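Local coordinates for BauA (Acinetobacter baumannii, PDB 6HCP), which probably serves as the TonB-dependent outer-membrane transporter that brings the ferric siderophore preacinetobactin into the cell, at residues S47-L52 with A146-M151; V258-A263 with N642-P647; S311-K316 with L339-D344; E503-Q508 with F552-E557; L651-A656 with N672-T677. All coordinates share one frame; numbering follows the deposited sequence. Where two conformers were deposited one is given.

Interaction 1 of 5, residues S47-L52 with A146-M151; sequences SNVGFL and ALLNGM
L148, on the short helix 146-149 of the plug, packs against V49, G50 and L52 of the 47-52 segment, where a strand gives way to a 3-10 turn. In TonB-dependent receptors the plug sits inside the beta-barrel, and this contact is correspondingly buried. Followed outward, CB and the two methyls of L148 each meet a different residue. CB lies 4.0 Å from G50 CA. CG stands anti to the carbonyl carbon (chi1 -51°), and beyond it the fork divides between two residues. CD1 comes to 3.8 Å from V49 CG1, the two side chains lying alongside and pointing the same way. CD2 turns to L52, 3.7 Å from its CD1. One backbone bond crosses the contact: F51 N donates to L148 O at 3.0 Å, with an N-H...O angle of 148° and the donor tilted 24° out of the carbonyl plane. The F51 ring approaches the helix end obliquely, CE1 being 3.5 Å from L147 O. R443, in barrel strand 436-451, hydrogen-bonds to that same oxygen and makes a cation-pi contact with the F51 ring, so it ties plug to wall. G50, lacking a side chain, lets its CA approach N149 OD1 to 3.3 Å. The side-chain nitrogen ND2 of N149, also bonded to S145 OG, gives a hydrogen bond to a water 3.0 Å away, and G50 N reaches that water through a weaker one.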
# COMPACT_ATOMS: atom_id res chain seq x y z
N SER A 47 -17.26 35.61 7.96
CA SER A 47 -17.44 34.80 9.15
C SER A 47 -17.96 35.68 10.29
O SER A 47 -17.95 36.92 10.21
CB SER A 47 -16.15 34.10 9.53
OG SER A 47 -15.18 35.04 9.99
N ASN A 48 -18.40 35.01 11.35
CA ASN A 48 -18.91 35.68 12.54
C ASN A 48 -17.73 36.09 13.43
O ASN A 48 -16.97 35.25 13.90
CB ASN A 48 -19.85 34.78 13.34
CG ASN A 48 -20.69 35.59 14.32
OD1 ASN A 48 -21.51 36.41 13.91
ND2 ASN A 48 -20.53 35.34 15.61
N VAL A 49 -17.62 37.39 13.70
CA VAL A 49 -16.51 37.88 14.50
C VAL A 49 -17.01 38.20 15.91
O VAL A 49 -17.16 39.37 16.30
CB VAL A 49 -15.84 39.07 13.79
CG1 VAL A 49 -14.60 39.54 14.52
CG2 VAL A 49 -15.50 38.70 12.36
N GLY A 50 -17.37 37.13 16.63
CA GLY A 50 -18.09 37.22 17.89
C GLY A 50 -19.25 38.20 17.78
O GLY A 50 -19.98 38.18 16.78
N PHE A 51 -19.43 39.07 18.79
CA PHE A 51 -20.64 39.91 18.82
C PHE A 51 -20.57 41.06 17.79
O PHE A 51 -21.57 41.75 17.61
CB PHE A 51 -20.95 40.36 20.26
CG PHE A 51 -20.20 41.56 20.79
CD1 PHE A 51 -18.90 41.85 20.43
CD2 PHE A 51 -20.80 42.37 21.75
CE1 PHE A 51 -18.20 42.90 20.99
CE2 PHE A 51 -20.11 43.43 22.31
CZ PHE A 51 -18.80 43.69 21.95
N LEU A 52 -19.46 41.22 17.06
CA LEU A 52 -19.42 42.17 15.94
C LEU A 52 -20.25 41.63 14.76
O LEU A 52 -20.57 42.37 13.85
CB LEU A 52 -17.99 42.45 15.49
CG LEU A 52 -17.02 42.95 16.56
CD1 LEU A 52 -15.62 43.13 15.98
CD2 LEU A 52 -17.52 44.25 17.17
N ALA A 146 -11.78 37.58 24.03
CA ALA A 146 -12.74 37.80 25.17
C ALA A 146 -13.66 39.01 24.91
O ALA A 146 -14.85 38.97 25.20
CB ALA A 146 -12.00 37.96 26.49
N LEU A 147 -13.13 40.07 24.30
CA LEU A 147 -14.01 41.23 24.01
C LEU A 147 -15.20 40.77 23.16
O LEU A 147 -16.35 41.14 23.40
CB LEU A 147 -13.24 42.35 23.29
CG LEU A 147 -14.16 43.44 22.71
CD1 LEU A 147 -14.96 44.12 23.81
CD2 LEU A 147 -13.38 44.45 21.88
N LEU A 148 -14.90 39.96 22.14
CA LEU A 148 -15.91 39.55 21.14
C LEU A 148 -16.85 38.48 21.70
O LEU A 148 -18.02 38.45 21.34
CB LEU A 148 -15.19 39.00 19.91
CG LEU A 148 -14.10 39.88 19.32
CD1 LEU A 148 -13.47 39.22 18.11
CD2 LEU A 148 -14.64 41.26 18.99
N ASN A 149 -16.31 37.56 22.52
CA ASN A 149 -16.96 36.29 22.78
C ASN A 149 -17.17 36.02 24.28
O ASN A 149 -17.83 35.06 24.63
CB ASN A 149 -16.16 35.13 22.18
CG ASN A 149 -16.43 34.95 20.71
OD1 ASN A 149 -17.58 34.96 20.30
ND2 ASN A 149 -15.38 34.88 19.90
N GLY A 150 -16.55 36.82 25.15
CA GLY A 150 -16.56 36.50 26.56
C GLY A 150 -15.68 35.29 26.86
O GLY A 150 -14.66 35.07 26.22
N MET A 151 -15.90 34.70 28.03
CA MET A 151 -15.09 33.61 28.47
C MET A 151 -15.89 32.32 28.27
O MET A 151 -16.85 32.06 28.97
CB MET A 151 -14.71 33.76 29.95
CG MET A 151 -13.80 32.66 30.48
SD MET A 151 -13.22 33.06 32.15
CE MET A 151 -14.72 32.79 33.08
O HOH W 1 -16.16 34.09 17.08

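Interaction 2 of 5, residues V258-A263 with N642-P647; sequences VNVSTA and NTLSVP. With EDO (1,2-ethanediol), chain X.
L644 points toward the 258-263 segment and lays its CD1 methyl beside V260 CG2, 3.9 Å away, and equally close to the carbonyl carbon of S261. The touching residues are loop, on the side of the barrel that is extracellular in this family: V260, S261 and T262 come just after the short strand 258-259, and T643 and L644 just before strand 645-662. No hydrogen bond links the two segments; the contact is made through side-chain branches. T262 meets L644 at about a right angle: with CG2 anti to its own carbonyl carbon, T262 brings that methyl to 4.0 Å from L644 CG. The same methyl approaches the T643 hydroxyl, CG2 to OG1 being 3.3 Å. The polar backbone here is served from outside the pair: N639 OD1 accepts from both T643 N and L644 N, while N689 OD1 receives V260 N. An ethanediol, probably from the crystallisation liquor, bridges the backbone around L644. Its O2 donates to T643 O at 2.9 Å, and its O1 accepts from S645 N at 3.0 Å along a nearly straight bond (168°). That oxygen also lies 3.7 Å from L644 CD2.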
# COMPACT_ATOMS: atom_id res chain seq x y z
N VAL A 258 -0.02 6.86 26.78
CA VAL A 258 0.91 6.26 27.70
C VAL A 258 1.88 7.33 28.20
O VAL A 258 2.20 8.31 27.51
CB VAL A 258 1.65 5.07 27.05
CG1 VAL A 258 0.65 4.01 26.60
CG2 VAL A 258 2.52 5.52 25.89
N ASN A 259 2.46 7.04 29.36
CA ASN A 259 3.44 7.90 30.03
C ASN A 259 4.85 7.31 29.88
O ASN A 259 5.02 6.09 29.84
CB ASN A 259 3.06 8.10 31.50
CG ASN A 259 1.81 8.96 31.64
OD1 ASN A 259 1.45 9.68 30.72
ND2 ASN A 259 1.05 8.74 32.70
N VAL A 260 5.84 8.20 29.88
CA VAL A 260 7.23 7.86 29.79
C VAL A 260 7.98 8.62 30.88
O VAL A 260 7.52 9.67 31.36
CB VAL A 260 7.80 8.15 28.39
CG1 VAL A 260 7.29 7.16 27.37
CG2 VAL A 260 7.51 9.57 27.92
N SER A 261 9.18 8.14 31.20
CA SER A 261 10.10 8.82 32.13
C SER A 261 11.41 9.12 31.41
O SER A 261 11.77 8.43 30.45
CB SER A 261 10.34 7.97 33.35
OG SER A 261 10.98 6.75 33.00
N THR A 262 12.20 10.02 31.99
CA THR A 262 13.53 10.28 31.49
C THR A 262 14.44 9.08 31.76
O THR A 262 15.32 8.80 30.97
CB THR A 262 14.11 11.56 32.10
OG1 THR A 262 14.09 11.41 33.52
CG2 THR A 262 13.32 12.80 31.73
N ALA A 263 14.20 8.36 32.87
CA ALA A 263 15.02 7.19 33.24
C ALA A 263 14.93 6.12 32.15
O ALA A 263 15.92 5.56 31.74
CB ALA A 263 14.60 6.65 34.58
N ASN A 642 12.28 19.68 28.79
CA ASN A 642 12.79 19.57 27.43
C ASN A 642 13.91 18.51 27.36
O ASN A 642 14.80 18.61 26.52
CB ASN A 642 13.29 20.90 26.86
CG ASN A 642 12.23 21.93 26.54
OD1 ASN A 642 12.57 22.99 26.03
ND2 ASN A 642 10.95 21.67 26.82
N THR A 643 13.80 17.45 28.17
CA THR A 643 14.75 16.34 28.11
C THR A 643 14.15 15.14 27.35
O THR A 643 14.83 14.16 27.12
CB THR A 643 15.18 15.94 29.53
OG1 THR A 643 13.99 15.75 30.30
CG2 THR A 643 16.09 16.98 30.16
N LEU A 644 12.87 15.22 27.01
CA LEU A 644 12.23 14.21 26.18
C LEU A 644 11.53 14.92 25.02
O LEU A 644 10.87 15.92 25.23
CB LEU A 644 11.21 13.39 26.96
CG LEU A 644 11.73 12.46 28.05
CD1 LEU A 644 10.56 11.86 28.82
CD2 LEU A 644 12.60 11.37 27.47
N SER A 645 11.69 14.35 23.82
CA SER A 645 11.05 14.88 22.62
C SER A 645 10.71 13.74 21.66
O SER A 645 11.21 12.63 21.80
CB SER A 645 11.92 15.89 21.96
OG SER A 645 13.11 15.28 21.49
N VAL A 646 9.84 14.05 20.70
CA VAL A 646 9.56 13.19 19.57
C VAL A 646 9.84 13.97 18.31
O VAL A 646 9.67 15.18 18.25
CB VAL A 646 8.12 12.67 19.59
CG1 VAL A 646 7.87 11.79 20.78
CG2 VAL A 646 7.10 13.80 19.53
N PRO A 647 10.26 13.28 17.23
CA PRO A 647 10.67 13.95 16.01
C PRO A 647 9.45 14.51 15.25
O PRO A 647 8.32 14.08 15.47
CB PRO A 647 11.38 12.86 15.19
CG PRO A 647 10.87 11.57 15.76
CD PRO A 647 10.62 11.85 17.24
C1 EDO X . 14.51 12.43 22.90
O1 EDO X . 13.61 12.01 23.93
C2 EDO X . 15.63 13.28 23.48
O2 EDO X . 15.92 12.81 24.81

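Interaction 3 of 5, residues S311-K316 with L339-D344; sequences STTEYK and LAFDVD. With EDO (1,2-ethanediol), chain J; EDO (1,2-ethanediol), chain L.
Y315 and F341 form a hydrogen-bonded pair of two antiparallel strand segments whose axes approach to 4.7 Å and run at 177°. Backbone bonds come first: Y315 N donates to F341 O at 2.9 Å in an almost straight line, and F341 N returns a bond to Y315 O at 3.0 Å. T313 and V343 repeat this two-way exchange. In the non-hydrogen-bonded pairs, CA-H groups of T312, E314 and K316 lean on carbonyl oxygens opposite.

Aromatic contact dominates the face carrying T313, Y315, F341 and V343. F341 places CG between its backbone N and carbonyl carbon (chi1 66°), and its ring lies beneath the Y315 CB, which makes a CH-pi contact 3.6 Å from the ring centroid. The two rings are nearly parallel, planes at 22°, yet slid apart with centroids 4.9 Å apart; Y315 CD2 and F341 CE2 come to a tight 3.3 Å. At the tip of this face the Y315 hydroxyl accepts from an ethanediol, O2 to OH 2.9 Å, which R256 also binds.

Charged and polar groups take the other face. K316 NZ donates to a water 3.1 Å away, which also lies within hydrogen-bonding distance of Y315 O and D342 OD1, so one water lies between the lysine and the aspartate.

This is barrel wall: strand 302-318 pairs antiparallel with strand 282-297, where T313 OG1 bonds D287, and strand 331-358 pairs likewise with strand 361-381. The aromatic face meets plug residues, Y128 edge-to-face on Y315 and F127 against F341.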
# COMPACT_ATOMS: atom_id res chain seq x y z
N SER A 311 -28.08 22.43 26.78
CA SER A 311 -27.59 21.17 26.33
C SER A 311 -27.32 20.29 27.54
O SER A 311 -27.18 20.78 28.66
CB SER A 311 -26.34 21.34 25.46
OG SER A 311 -25.23 21.78 26.23
N THR A 312 -27.26 18.99 27.28
CA THR A 312 -26.87 18.02 28.27
C THR A 312 -25.81 17.11 27.65
O THR A 312 -25.90 16.75 26.50
CB THR A 312 -28.07 17.19 28.75
OG1 THR A 312 -28.55 16.50 27.59
CG2 THR A 312 -29.17 18.03 29.37
N THR A 313 -24.88 16.70 28.50
CA THR A 313 -23.83 15.76 28.18
C THR A 313 -23.87 14.64 29.20
O THR A 313 -23.91 14.89 30.39
CB THR A 313 -22.46 16.43 28.21
OG1 THR A 313 -22.45 17.45 27.20
CG2 THR A 313 -21.32 15.44 28.04
N GLU A 314 -23.79 13.39 28.72
CA GLU A 314 -23.57 12.24 29.58
C GLU A 314 -22.35 11.49 29.06
O GLU A 314 -22.38 11.01 27.93
CB GLU A 314 -24.80 11.32 29.57
CG GLU A 314 -26.07 11.99 30.10
CD GLU A 314 -27.31 11.11 30.00
OE1 GLU A 314 -27.19 9.96 29.58
OE2 GLU A 314 -28.37 11.56 30.45
N TYR A 315 -21.28 11.49 29.87
CA TYR A 315 -20.00 10.91 29.54
C TYR A 315 -19.77 9.68 30.41
O TYR A 315 -19.89 9.76 31.62
CB TYR A 315 -18.87 11.91 29.76
CG TYR A 315 -17.49 11.39 29.48
CD1 TYR A 315 -16.94 11.41 28.21
CD2 TYR A 315 -16.67 10.96 30.52
CE1 TYR A 315 -15.65 10.98 27.97
CE2 TYR A 315 -15.37 10.53 30.29
CZ TYR A 315 -14.86 10.51 29.01
OH TYR A 315 -13.58 10.10 28.80
N LYS A 316 -19.25 8.62 29.79
CA LYS A 316 -18.86 7.42 30.49
C LYS A 316 -17.57 6.84 29.89
O LYS A 316 -17.43 6.78 28.68
CB LYS A 316 -19.98 6.37 30.39
CG LYS A 316 -21.29 6.74 31.07
CD LYS A 316 -22.35 5.66 30.83
CE LYS A 316 -23.58 5.83 31.70
NZ LYS A 316 -24.20 7.15 31.45
N LEU A 339 -14.80 6.58 34.95
CA LEU A 339 -15.27 7.95 35.14
C LEU A 339 -16.61 8.10 34.44
O LEU A 339 -16.81 7.59 33.34
CB LEU A 339 -14.23 8.92 34.57
CG LEU A 339 -14.65 10.40 34.56
CD1 LEU A 339 -14.90 10.91 35.98
CD2 LEU A 339 -13.58 11.25 33.88
N ALA A 340 -17.54 8.80 35.09
CA ALA A 340 -18.75 9.23 34.42
C ALA A 340 -19.08 10.61 34.94
O ALA A 340 -18.75 10.94 36.09
CB ALA A 340 -19.90 8.27 34.63
N PHE A 341 -19.63 11.45 34.05
CA PHE A 341 -20.18 12.71 34.51
C PHE A 341 -21.38 13.07 33.65
O PHE A 341 -21.51 12.67 32.48
CB PHE A 341 -19.10 13.79 34.59
CG PHE A 341 -18.49 14.21 33.27
CD1 PHE A 341 -19.13 15.10 32.43
CD2 PHE A 341 -17.26 13.69 32.89
CE1 PHE A 341 -18.57 15.47 31.21
CE2 PHE A 341 -16.69 14.07 31.68
CZ PHE A 341 -17.34 14.95 30.85
N ASP A 342 -22.33 13.77 34.28
CA ASP A 342 -23.51 14.30 33.64
C ASP A 342 -23.50 15.81 33.86
O ASP A 342 -23.29 16.25 34.99
CB ASP A 342 -24.80 13.73 34.25
CG ASP A 342 -24.93 12.21 34.15
OD1 ASP A 342 -24.43 11.64 33.17
OD2 ASP A 342 -25.37 11.60 35.15
N VAL A 343 -23.73 16.58 32.80
CA VAL A 343 -23.73 18.03 32.94
C VAL A 343 -24.91 18.63 32.17
O VAL A 343 -25.24 18.22 31.03
CB VAL A 343 -22.36 18.64 32.58
CG1 VAL A 343 -21.74 18.00 31.37
CG2 VAL A 343 -22.37 20.15 32.45
N ASP A 344 -25.62 19.53 32.86
CA ASP A 344 -26.74 20.29 32.31
C ASP A 344 -26.32 21.75 32.17
O ASP A 344 -25.90 22.37 33.15
CB ASP A 344 -27.97 20.19 33.22
CG ASP A 344 -28.63 18.82 33.23
OD1 ASP A 344 -28.54 18.12 32.21
OD2 ASP A 344 -29.24 18.47 34.25
C1 EDO J . -11.91 13.22 31.24
O1 EDO J . -11.22 13.88 32.31
C2 EDO J . -10.98 12.16 30.68
O2 EDO J . -11.56 10.85 30.76
C1 EDO L . -27.03 15.97 36.44
O1 EDO L . -28.07 16.40 35.56
C2 EDO L . -26.12 17.16 36.69
O2 EDO L . -26.89 18.33 37.01
O HOH W 2 -22.71 9.64 32.47

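Interaction 4 of 5, residues E503-Q508 with F552-E557; sequences EIFPPQ and FVSDGE. With EDO (1,2-ethanediol), chain Y.
Q508 NE2 reaches toward S554 through a water and is held by two bonds. It donates to P506 O at 2.9 Å, a straight bond (179°) with the acceptor in the plane of the amide, and to the water, also at 2.9 Å. The water in turn is hydrogen-bonded to S554 OG at 3.0 Å. The glutamine chain bends at its second torsion (chi2 -72°), which swings CD back over the loop, and the amide oxygen OE1 rests 3.4 Å from S554 CB.

F505 lies between this polar bridge and F552. Its CE2 lies 3.6 Å from F552 CD2. The ring planes differ by only 14°, but the centroids are 5.5 Å apart, so the rings are offset and overlap very little. F552 also offers its carbonyl oxygen to the F505 rim, in the ring plane, with CZ to O at 3.4 Å. S554 covers one face of the same ring: OG sits over it, while CB is off-centre, 4.2 Å from the centroid.

In the beta-barrel of this receptor, 503-508 closes the loop between strands 478-489 and 508-520, and 552-557 belongs to strand 549-569, at what is the extracellular end of the barrel in this family. The intervening strand 524-541 contributes S538, touched by F505, F552 and S554 alike. F552 is backed by D492, A494 and P495 of the same loop as F505, and N500 OD1 accepts from F552 N. On the far side of the loop, I504 N donates to an ethanediol that also binds K461 NZ.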
# COMPACT_ATOMS: atom_id res chain seq x y z
N GLU A 503 -7.41 31.71 48.66
CA GLU A 503 -7.53 32.89 47.78
C GLU A 503 -7.92 32.41 46.38
O GLU A 503 -7.28 31.50 45.83
CB GLU A 503 -6.24 33.70 47.73
CG GLU A 503 -6.35 34.90 46.80
CD GLU A 503 -5.16 35.83 46.75
OE1 GLU A 503 -4.14 35.56 47.43
OE2 GLU A 503 -5.29 36.87 46.08
N ILE A 504 -8.97 33.01 45.82
CA ILE A 504 -9.39 32.75 44.43
C ILE A 504 -8.95 33.92 43.56
O ILE A 504 -9.41 35.04 43.75
CB ILE A 504 -10.90 32.54 44.33
CG1 ILE A 504 -11.38 31.43 45.28
CG2 ILE A 504 -11.32 32.28 42.88
CD1 ILE A 504 -12.89 31.39 45.47
N PHE A 505 -8.07 33.66 42.59
CA PHE A 505 -7.63 34.68 41.67
C PHE A 505 -8.77 35.08 40.75
O PHE A 505 -9.72 34.32 40.53
CB PHE A 505 -6.42 34.25 40.85
CG PHE A 505 -5.13 34.13 41.62
CD1 PHE A 505 -4.88 34.92 42.73
CD2 PHE A 505 -4.20 33.15 41.30
CE1 PHE A 505 -3.73 34.75 43.48
CE2 PHE A 505 -3.01 33.04 42.00
CZ PHE A 505 -2.77 33.85 43.09
N PRO A 506 -8.80 36.36 40.31
CA PRO A 506 -9.78 36.80 39.33
C PRO A 506 -9.50 36.12 38.00
O PRO A 506 -8.40 35.61 37.79
CB PRO A 506 -9.52 38.31 39.24
CG PRO A 506 -8.06 38.44 39.53
CD PRO A 506 -7.78 37.39 40.59
N PRO A 507 -10.40 36.26 37.01
CA PRO A 507 -10.13 35.76 35.66
C PRO A 507 -8.77 36.28 35.18
O PRO A 507 -8.44 37.47 35.37
CB PRO A 507 -11.31 36.30 34.85
CG PRO A 507 -12.44 36.36 35.86
CD PRO A 507 -11.76 36.82 37.13
N GLN A 508 -7.97 35.37 34.64
CA GLN A 508 -6.60 35.60 34.26
C GLN A 508 -6.53 36.00 32.78
O GLN A 508 -7.17 35.37 31.91
CB GLN A 508 -5.80 34.32 34.51
CG GLN A 508 -5.78 33.92 35.99
CD GLN A 508 -4.90 34.88 36.75
OE1 GLN A 508 -3.68 34.86 36.63
NE2 GLN A 508 -5.53 35.69 37.61
N PHE A 552 0.98 31.17 46.98
CA PHE A 552 0.36 30.87 45.68
C PHE A 552 0.30 32.15 44.84
O PHE A 552 -0.22 33.19 45.30
CB PHE A 552 -1.01 30.26 45.90
CG PHE A 552 -1.62 29.58 44.70
CD1 PHE A 552 -1.09 28.39 44.22
CD2 PHE A 552 -2.71 30.14 44.04
CE1 PHE A 552 -1.65 27.76 43.12
CE2 PHE A 552 -3.27 29.51 42.93
CZ PHE A 552 -2.75 28.31 42.48
N VAL A 553 0.93 32.11 43.66
CA VAL A 553 1.13 33.30 42.83
C VAL A 553 0.62 33.04 41.41
O VAL A 553 0.52 31.90 40.98
CB VAL A 553 2.59 33.76 42.82
CG1 VAL A 553 3.03 34.24 44.19
CG2 VAL A 553 3.54 32.68 42.30
N SER A 554 0.33 34.13 40.69
CA SER A 554 -0.17 34.09 39.30
C SER A 554 0.92 34.63 38.37
O SER A 554 0.60 35.17 37.33
CB SER A 554 -1.46 34.86 39.18
OG SER A 554 -1.25 36.21 39.59
N ASP A 555 2.17 34.30 38.70
CA ASP A 555 3.41 34.83 38.14
C ASP A 555 3.89 34.01 36.92
O ASP A 555 4.87 34.38 36.30
CB ASP A 555 4.56 34.74 39.15
CG ASP A 555 4.48 35.75 40.27
OD1 ASP A 555 3.61 36.63 40.19
OD2 ASP A 555 5.21 35.57 41.28
N GLY A 556 3.34 32.82 36.70
CA GLY A 556 3.84 31.99 35.61
C GLY A 556 3.46 32.60 34.27
O GLY A 556 2.47 33.32 34.17
N GLU A 557 4.21 32.26 33.22
CA GLU A 557 3.90 32.77 31.92
C GLU A 557 4.41 31.83 30.83
O GLU A 557 5.55 31.37 30.87
CB GLU A 557 4.51 34.15 31.73
CG GLU A 557 4.12 34.80 30.41
CD GLU A 557 4.72 36.18 30.24
OE1 GLU A 557 5.90 36.29 29.78
OE2 GLU A 557 3.99 37.14 30.52
C1 EDO Y . -11.97 35.58 49.11
O1 EDO Y . -12.89 36.43 48.43
C2 EDO Y . -11.63 34.51 48.11
O2 EDO Y . -10.46 34.97 47.33
O HOH W 3 -4.05 37.35 39.47

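Interaction 5 of 5, residues L651-A656 with N672-T677; sequences LLDVGA and NIYNLT. With EDO (1,2-ethanediol), chain K.
V654 and I673 pair as an antiparallel hydrogen-bonded couple of a beta hairpin, with strand axes 4.7 Å apart at 175°, V654 N to I673 O measuring 3.0 Å and I673 N to V654 O 2.9 Å. Past Y674 the second strand turns away, and N675 takes a left-handed backbone conformation, yet the bonding continues: L676 N donates to L652 O at 2.8 Å. At this turn the D653 carboxylate steps in, its OD1 accepting from N675 N at 2.9 Å, nearly along the C-O axis. The same carboxylate lies obliquely to the Y674 ring, planes 59° apart, with CG 3.4 Å from CD1.

Leucine packing covers the opposite face. L676 has CG between its backbone N and carbonyl carbon (chi1 82°), and its second torsion departs from the usual staggered values. Its CD2 wedges tightly between L652 CB, 3.4 Å away, and V654 CG1, 3.5 Å away. L652 CD1 also meets T677 CG2.

A water joins the strands by receiving L652 N and T677 N and donating to N675 OD1. N675 ND2 bonds A694 O. Toward the plug, N672 OD1 accepts from Q76 and the Y674 hydroxyl meets K75 O; toward the membrane, a detergent molecule touches D653 and V654, and Y180 and Y698 of a second subunit pack on L652, L676 and T677.

Aliphatic branches of L652, V654 and L676 thus meet detergent or the neighbouring subunit, while N672 and Y674 bond to the plug; where the strand ends, the D653 carboxylate accepts the N675 N-H.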
# COMPACT_ATOMS: atom_id res chain seq x y z
N LEU A 651 3.09 13.61 6.76
CA LEU A 651 2.02 12.71 6.39
C LEU A 651 1.47 13.12 5.01
O LEU A 651 1.34 14.30 4.71
CB LEU A 651 0.92 12.77 7.46
CG LEU A 651 1.39 12.46 8.89
CD1 LEU A 651 0.24 12.57 9.87
CD2 LEU A 651 2.02 11.07 8.98
N LEU A 652 1.10 12.10 4.22
CA LEU A 652 0.51 12.29 2.91
C LEU A 652 -0.91 11.75 2.94
O LEU A 652 -1.16 10.69 3.48
CB LEU A 652 1.31 11.54 1.86
CG LEU A 652 2.77 11.95 1.69
CD1 LEU A 652 3.41 11.11 0.58
CD2 LEU A 652 2.91 13.42 1.40
N ASP A 653 -1.80 12.43 2.20
CA ASP A 653 -3.14 11.95 1.95
C ASP A 653 -3.41 12.07 0.44
O ASP A 653 -2.92 12.98 -0.21
CB ASP A 653 -4.19 12.73 2.76
CG ASP A 653 -3.78 13.05 4.19
OD1 ASP A 653 -3.45 12.09 4.96
OD2 ASP A 653 -3.87 14.26 4.56
N VAL A 654 -4.28 11.21 -0.08
CA VAL A 654 -4.71 11.33 -1.48
C VAL A 654 -6.20 11.05 -1.57
O VAL A 654 -6.77 10.33 -0.76
CB VAL A 654 -3.93 10.36 -2.39
CG1 VAL A 654 -2.48 10.78 -2.52
CG2 VAL A 654 -4.06 8.92 -1.91
N GLY A 655 -6.81 11.55 -2.65
CA GLY A 655 -8.20 11.28 -2.87
C GLY A 655 -8.59 11.41 -4.33
O GLY A 655 -7.89 12.03 -5.11
N ALA A 656 -9.79 10.91 -4.63
CA ALA A 656 -10.41 11.16 -5.92
C ALA A 656 -11.91 11.33 -5.71
O ALA A 656 -12.53 10.71 -4.82
CB ALA A 656 -10.10 10.03 -6.88
N ASN A 672 -10.90 8.44 -0.34
CA ASN A 672 -9.81 9.13 0.36
C ASN A 672 -8.97 8.09 1.11
O ASN A 672 -9.50 7.15 1.68
CB ASN A 672 -10.30 10.17 1.37
CG ASN A 672 -10.97 11.34 0.71
OD1 ASN A 672 -12.15 11.24 0.34
ND2 ASN A 672 -10.15 12.30 0.32
N ILE A 673 -7.64 8.29 1.06
CA ILE A 673 -6.72 7.59 1.91
C ILE A 673 -5.97 8.65 2.72
O ILE A 673 -5.31 9.50 2.15
CB ILE A 673 -5.71 6.71 1.12
CG1 ILE A 673 -6.42 5.79 0.12
CG2 ILE A 673 -4.84 5.93 2.09
CD1 ILE A 673 -5.47 4.98 -0.74
N TYR A 674 -6.05 8.53 4.05
CA TYR A 674 -5.31 9.38 4.96
C TYR A 674 -4.11 8.61 5.51
O TYR A 674 -4.23 7.42 5.82
CB TYR A 674 -6.27 9.87 6.06
CG TYR A 674 -7.28 10.87 5.57
CD1 TYR A 674 -6.91 12.19 5.33
CD2 TYR A 674 -8.57 10.49 5.23
CE1 TYR A 674 -7.79 13.09 4.75
CE2 TYR A 674 -9.48 11.40 4.70
CZ TYR A 674 -9.08 12.70 4.44
OH TYR A 674 -9.95 13.63 3.94
N ASN A 675 -3.03 9.32 5.82
CA ASN A 675 -1.76 8.74 6.24
C ASN A 675 -1.42 7.58 5.28
O ASN A 675 -1.26 6.43 5.67
CB ASN A 675 -1.77 8.29 7.70
CG ASN A 675 -0.39 7.91 8.18
OD1 ASN A 675 0.59 8.12 7.46
ND2 ASN A 675 -0.30 7.35 9.38
N LEU A 676 -1.30 7.91 3.99
CA LEU A 676 -1.15 6.88 2.97
C LEU A 676 0.16 6.10 3.13
O LEU A 676 0.21 4.93 2.76
CB LEU A 676 -1.33 7.49 1.58
CG LEU A 676 -0.14 8.18 0.93
CD1 LEU A 676 0.63 7.21 0.06
CD2 LEU A 676 -0.64 9.35 0.09
N THR A 677 1.19 6.71 3.73
CA THR A 677 2.46 5.98 3.95
C THR A 677 2.42 5.14 5.22
O THR A 677 3.32 4.32 5.44
CB THR A 677 3.68 6.91 3.99
OG1 THR A 677 3.68 7.65 5.22
CG2 THR A 677 3.76 7.84 2.80
C1 EDO K . -12.83 13.17 -2.21
O1 EDO K . -13.61 14.42 -2.10
C2 EDO K . -11.46 13.52 -2.82
O2 EDO K . -10.71 14.36 -1.91
O HOH W 4 1.59 9.37 5.20
O HOH W 5 -7.55 12.26 1.44

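Four of the five contacts lie in the barrel; interaction 1 lies in the plug, inside the barrel. Its nearest atoms come within about 5 Å of interaction 4, without touching, although their centres are 24 Å apart. Interactions 2 and 5 share strand 645-662, the first at its start and the second further along, with centres 29 Å apart. Interaction 3 stands about 14 Å, nearest atoms, from both interactions 1 and 2, and 27 Å from 1 between centres. Interactions 4 and 5 fall on opposite sides of the chain's centre, their centres 45 Å apart. Detergent touches interaction 5 directly, whereas in interaction 1 the side chain of L147 is about 7 Å from a bound C8E detergent molecule.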